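Long-range contact in malonyl coenzyme A-acyl carrier protein transacylase (Helicobacter pylori, PDB 2H1Y), which probably transfers the malonyl group from malonyl-CoA to holo-acyl carrier protein, yielding malonyl-ACP and free CoA: residues C137-V150 and M195-S209. Residues are numbered along the deposited sequence; the frame is centred on the assembly and turned at random.
Sequences CANKDASMMVVLGV and MGAKRVVFLEMSVAS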
# COMPACT_ATOMS: atom_id res chain seq x y z
N CYS A 137 -7.51 -6.01 16.44
CA CYS A 137 -8.37 -7.06 15.89
C CYS A 137 -8.33 -8.40 16.64
O CYS A 137 -9.19 -9.25 16.45
CB CYS A 137 -8.08 -7.27 14.39
SG CYS A 137 -8.62 -5.93 13.32
N ALA A 138 -7.32 -8.57 17.49
CA ALA A 138 -7.17 -9.75 18.34
C ALA A 138 -8.49 -10.12 18.98
O ALA A 138 -9.25 -9.25 19.41
CB ALA A 138 -6.12 -9.50 19.43
N ASN A 139 -8.75 -11.42 19.06
CA ASN A 139 -9.94 -11.95 19.74
C ASN A 139 -11.23 -11.31 19.19
O ASN A 139 -12.11 -10.90 19.97
CB ASN A 139 -9.86 -11.76 21.28
CG ASN A 139 -8.46 -12.07 21.85
OD1 ASN A 139 -7.99 -13.22 21.82
ND2 ASN A 139 -7.80 -11.04 22.39
N LYS A 140 -11.32 -11.19 17.87
CA LYS A 140 -12.56 -10.72 17.25
C LYS A 140 -12.98 -11.65 16.12
O LYS A 140 -14.15 -11.65 15.69
CB LYS A 140 -12.39 -9.30 16.75
CG LYS A 140 -12.63 -8.24 17.81
CD LYS A 140 -14.13 -7.98 17.96
CE LYS A 140 -14.44 -6.49 17.86
NZ LYS A 140 -15.74 -6.25 17.16
N ASP A 141 -12.02 -12.46 15.68
CA ASP A 141 -12.13 -13.32 14.50
C ASP A 141 -12.32 -12.48 13.24
O ASP A 141 -13.29 -12.65 12.48
CB ASP A 141 -13.22 -14.39 14.65
CG ASP A 141 -13.03 -15.54 13.66
OD1 ASP A 141 -11.87 -15.88 13.36
OD2 ASP A 141 -14.04 -16.11 13.17
N ALA A 142 -11.39 -11.56 13.05
CA ALA A 142 -11.51 -10.58 12.00
C ALA A 142 -10.84 -11.11 10.75
O ALA A 142 -9.84 -11.82 10.82
CB ALA A 142 -10.87 -9.27 12.44
N SER A 143 -11.41 -10.76 9.61
CA SER A 143 -10.78 -11.07 8.35
C SER A 143 -11.15 -10.10 7.23
O SER A 143 -11.96 -9.18 7.43
CB SER A 143 -11.11 -12.50 7.92
OG SER A 143 -10.18 -12.90 6.93
N MET A 144 -10.55 -10.31 6.07
CA MET A 144 -10.90 -9.60 4.85
C MET A 144 -11.20 -10.56 3.70
O MET A 144 -10.64 -11.67 3.62
CB MET A 144 -9.82 -8.57 4.52
CG MET A 144 -9.96 -7.31 5.38
SD MET A 144 -8.58 -6.19 5.30
CE MET A 144 -8.97 -5.20 3.87
N MET A 145 -12.11 -10.17 2.81
CA MET A 145 -12.61 -11.09 1.80
C MET A 145 -12.74 -10.44 0.43
O MET A 145 -13.57 -9.54 0.24
CB MET A 145 -13.96 -11.66 2.27
CG MET A 145 -14.69 -12.54 1.27
SD MET A 145 -16.25 -13.22 1.90
CE MET A 145 -17.33 -11.79 1.79
N VAL A 146 -11.96 -10.92 -0.53
CA VAL A 146 -12.04 -10.40 -1.90
C VAL A 146 -13.31 -10.91 -2.60
O VAL A 146 -13.55 -12.11 -2.66
CB VAL A 146 -10.78 -10.75 -2.76
CG1 VAL A 146 -10.82 -10.03 -4.07
CG2 VAL A 146 -9.52 -10.35 -2.08
N VAL A 147 -14.12 -10.00 -3.11
CA VAL A 147 -15.25 -10.35 -3.97
C VAL A 147 -14.96 -9.89 -5.40
O VAL A 147 -14.38 -8.85 -5.61
CB VAL A 147 -16.59 -9.72 -3.48
CG1 VAL A 147 -17.77 -10.37 -4.19
CG2 VAL A 147 -16.76 -9.88 -1.97
N LEU A 148 -15.37 -10.67 -6.39
CA LEU A 148 -15.11 -10.34 -7.79
C LEU A 148 -16.38 -10.34 -8.61
O LEU A 148 -17.10 -11.33 -8.66
CB LEU A 148 -14.13 -11.34 -8.38
CG LEU A 148 -12.96 -10.76 -9.17
CD1 LEU A 148 -11.67 -10.90 -8.33
CD2 LEU A 148 -12.84 -11.51 -10.50
N GLY A 149 -16.66 -9.22 -9.26
CA GLY A 149 -17.77 -9.15 -10.20
C GLY A 149 -19.10 -8.61 -9.70
O GLY A 149 -20.06 -8.54 -10.47
N VAL A 150 -19.19 -8.24 -8.43
CA VAL A 150 -20.37 -7.53 -7.93
C VAL A 150 -20.10 -6.03 -7.88
O VAL A 150 -19.00 -5.59 -7.50
CB VAL A 150 -20.82 -8.02 -6.55
CG1 VAL A 150 -22.14 -7.34 -6.16
CG2 VAL A 150 -20.96 -9.52 -6.54
N MET A 195 -25.86 -12.53 -6.54
CA MET A 195 -25.66 -11.17 -7.03
C MET A 195 -24.65 -11.15 -8.19
O MET A 195 -24.46 -10.12 -8.84
CB MET A 195 -25.18 -10.25 -5.90
CG MET A 195 -26.18 -10.00 -4.77
SD MET A 195 -25.50 -8.95 -3.43
CE MET A 195 -25.52 -7.34 -4.23
N GLY A 196 -24.01 -12.29 -8.44
CA GLY A 196 -23.11 -12.45 -9.57
C GLY A 196 -21.63 -12.55 -9.25
O GLY A 196 -20.78 -12.39 -10.13
N ALA A 197 -21.30 -12.80 -7.98
CA ALA A 197 -19.90 -12.97 -7.62
C ALA A 197 -19.32 -14.16 -8.36
O ALA A 197 -19.78 -15.29 -8.18
CB ALA A 197 -19.74 -13.14 -6.12
N LYS A 198 -18.31 -13.91 -9.18
CA LYS A 198 -17.59 -14.95 -9.91
C LYS A 198 -16.49 -15.61 -9.07
O LYS A 198 -16.00 -16.68 -9.43
CB LYS A 198 -17.01 -14.41 -11.23
CG LYS A 198 -17.91 -13.37 -11.92
CD LYS A 198 -17.83 -13.40 -13.44
CE LYS A 198 -17.40 -12.03 -14.02
NZ LYS A 198 -18.16 -10.85 -13.49
N ARG A 199 -16.12 -15.00 -7.95
CA ARG A 199 -15.03 -15.52 -7.09
C ARG A 199 -15.06 -14.86 -5.72
O ARG A 199 -15.23 -13.64 -5.62
CB ARG A 199 -13.66 -15.26 -7.75
CG ARG A 199 -12.48 -16.01 -7.14
CD ARG A 199 -11.32 -16.19 -8.15
NE ARG A 199 -10.46 -15.00 -8.27
CZ ARG A 199 -9.39 -14.90 -9.07
NH1 ARG A 199 -9.04 -15.92 -9.85
NH2 ARG A 199 -8.67 -13.78 -9.10
N VAL A 200 -14.90 -15.66 -4.66
CA VAL A 200 -14.83 -15.10 -3.31
C VAL A 200 -13.68 -15.70 -2.48
O VAL A 200 -13.79 -16.79 -1.91
CB VAL A 200 -16.19 -15.20 -2.55
CG1 VAL A 200 -16.08 -14.53 -1.21
CG2 VAL A 200 -17.30 -14.54 -3.31
N VAL A 201 -12.57 -14.97 -2.41
CA VAL A 201 -11.35 -15.41 -1.72
C VAL A 201 -11.19 -14.67 -0.39
O VAL A 201 -11.28 -13.44 -0.35
CB VAL A 201 -10.08 -15.11 -2.58
CG1 VAL A 201 -8.79 -15.47 -1.82
CG2 VAL A 201 -10.14 -15.83 -3.92
N PHE A 202 -10.95 -15.41 0.68
CA PHE A 202 -10.54 -14.82 1.95
C PHE A 202 -9.06 -14.49 1.97
O PHE A 202 -8.23 -15.35 1.68
CB PHE A 202 -10.85 -15.77 3.11
CG PHE A 202 -12.27 -15.73 3.54
CD1 PHE A 202 -12.67 -14.87 4.55
CD2 PHE A 202 -13.21 -16.56 2.93
CE1 PHE A 202 -13.99 -14.82 4.95
CE2 PHE A 202 -14.54 -16.52 3.32
CZ PHE A 202 -14.93 -15.65 4.33
N LEU A 203 -8.71 -13.27 2.34
CA LEU A 203 -7.31 -12.91 2.52
C LEU A 203 -6.76 -13.59 3.77
O LEU A 203 -7.51 -14.06 4.61
CB LEU A 203 -7.13 -11.38 2.56
CG LEU A 203 -6.63 -10.69 1.29
CD1 LEU A 203 -7.29 -11.20 0.01
CD2 LEU A 203 -6.75 -9.18 1.37
N GLU A 204 -5.45 -13.67 3.86
CA GLU A 204 -4.80 -14.45 4.90
C GLU A 204 -4.28 -13.52 5.99
O GLU A 204 -3.19 -12.95 5.88
CB GLU A 204 -3.65 -15.25 4.27
CG GLU A 204 -3.05 -16.34 5.16
CD GLU A 204 -2.43 -17.45 4.33
OE1 GLU A 204 -1.24 -17.79 4.56
OE2 GLU A 204 -3.15 -17.97 3.44
N MET A 205 -5.09 -13.37 7.04
CA MET A 205 -4.84 -12.43 8.13
C MET A 205 -6.04 -12.40 9.06
O MET A 205 -7.19 -12.54 8.61
CB MET A 205 -4.57 -11.01 7.59
CG MET A 205 -5.64 -10.51 6.60
SD MET A 205 -5.13 -9.10 5.60
CE MET A 205 -4.08 -9.89 4.36
N SER A 206 -5.78 -12.23 10.36
CA SER A 206 -6.85 -12.04 11.34
C SER A 206 -6.98 -10.55 11.68
O SER A 206 -6.98 -10.17 12.86
CB SER A 206 -6.59 -12.85 12.62
OG SER A 206 -5.64 -13.87 12.41
N VAL A 207 -7.03 -9.71 10.64
CA VAL A 207 -7.28 -8.27 10.79
C VAL A 207 -8.31 -7.75 9.79
O VAL A 207 -8.35 -8.17 8.63
CB VAL A 207 -5.99 -7.36 10.73
CG1 VAL A 207 -5.05 -7.68 11.85
CG2 VAL A 207 -5.27 -7.45 9.39
N ALA A 208 -9.16 -6.86 10.26
CA ALA A 208 -10.06 -6.15 9.40
C ALA A 208 -9.64 -4.69 9.40
O ALA A 208 -9.88 -3.99 10.38
CB ALA A 208 -11.49 -6.30 9.89
N SER A 209 -8.98 -4.24 8.33
CA SER A 209 -8.60 -2.84 8.24
C SER A 209 -9.62 -2.07 7.41
O SER A 209 -10.48 -2.68 6.77
CB SER A 209 -7.22 -2.72 7.64
OG SER A 209 -7.19 -3.47 6.46
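Backbone pairing joins Val146 to Val201 in both directions: Val146 N to Val201 O is 2.6 Å, and Val201 N to Val146 O is 3.0 Å. Leu203 N reaches Met144 O at 2.8 Å, while Lys198 N meets Leu148 O at 2.9 Å. The strand axes run antiparallel, at 161°.

Met145 packs against Phe202 and Val200. Its CG lies anti to the backbone N (chi1 174°), over the Phe202 ring and 6° off the normal; the sulfur approaches obliquely, with SD 3.7 Å from Phe202 CZ, a Met-aromatic contact. Val200 CG1 touches the same sulfur. On the face that carries Met145, Val147, Val200 and Phe202, Val147 CG1 also meets Ala197 CB of the preceding loop, and Leu192 of helix 189-195 covers Met145 and Val147.

Farther along 195-209, at Ala208 and Ser209, backbone N-H groups point to sulfur: Ala208 N bonds to Cys137 SG (3.2 Å), and Ser209 N makes a weak bond to Met144 SD.

Strand 199-202 forms one edge of the four-stranded antiparallel sheet, beside strand 142-148, whose other side is flanked by strand 175-179, in the small ferredoxin-like subdomain characteristic of FabD-type malonyl transferases.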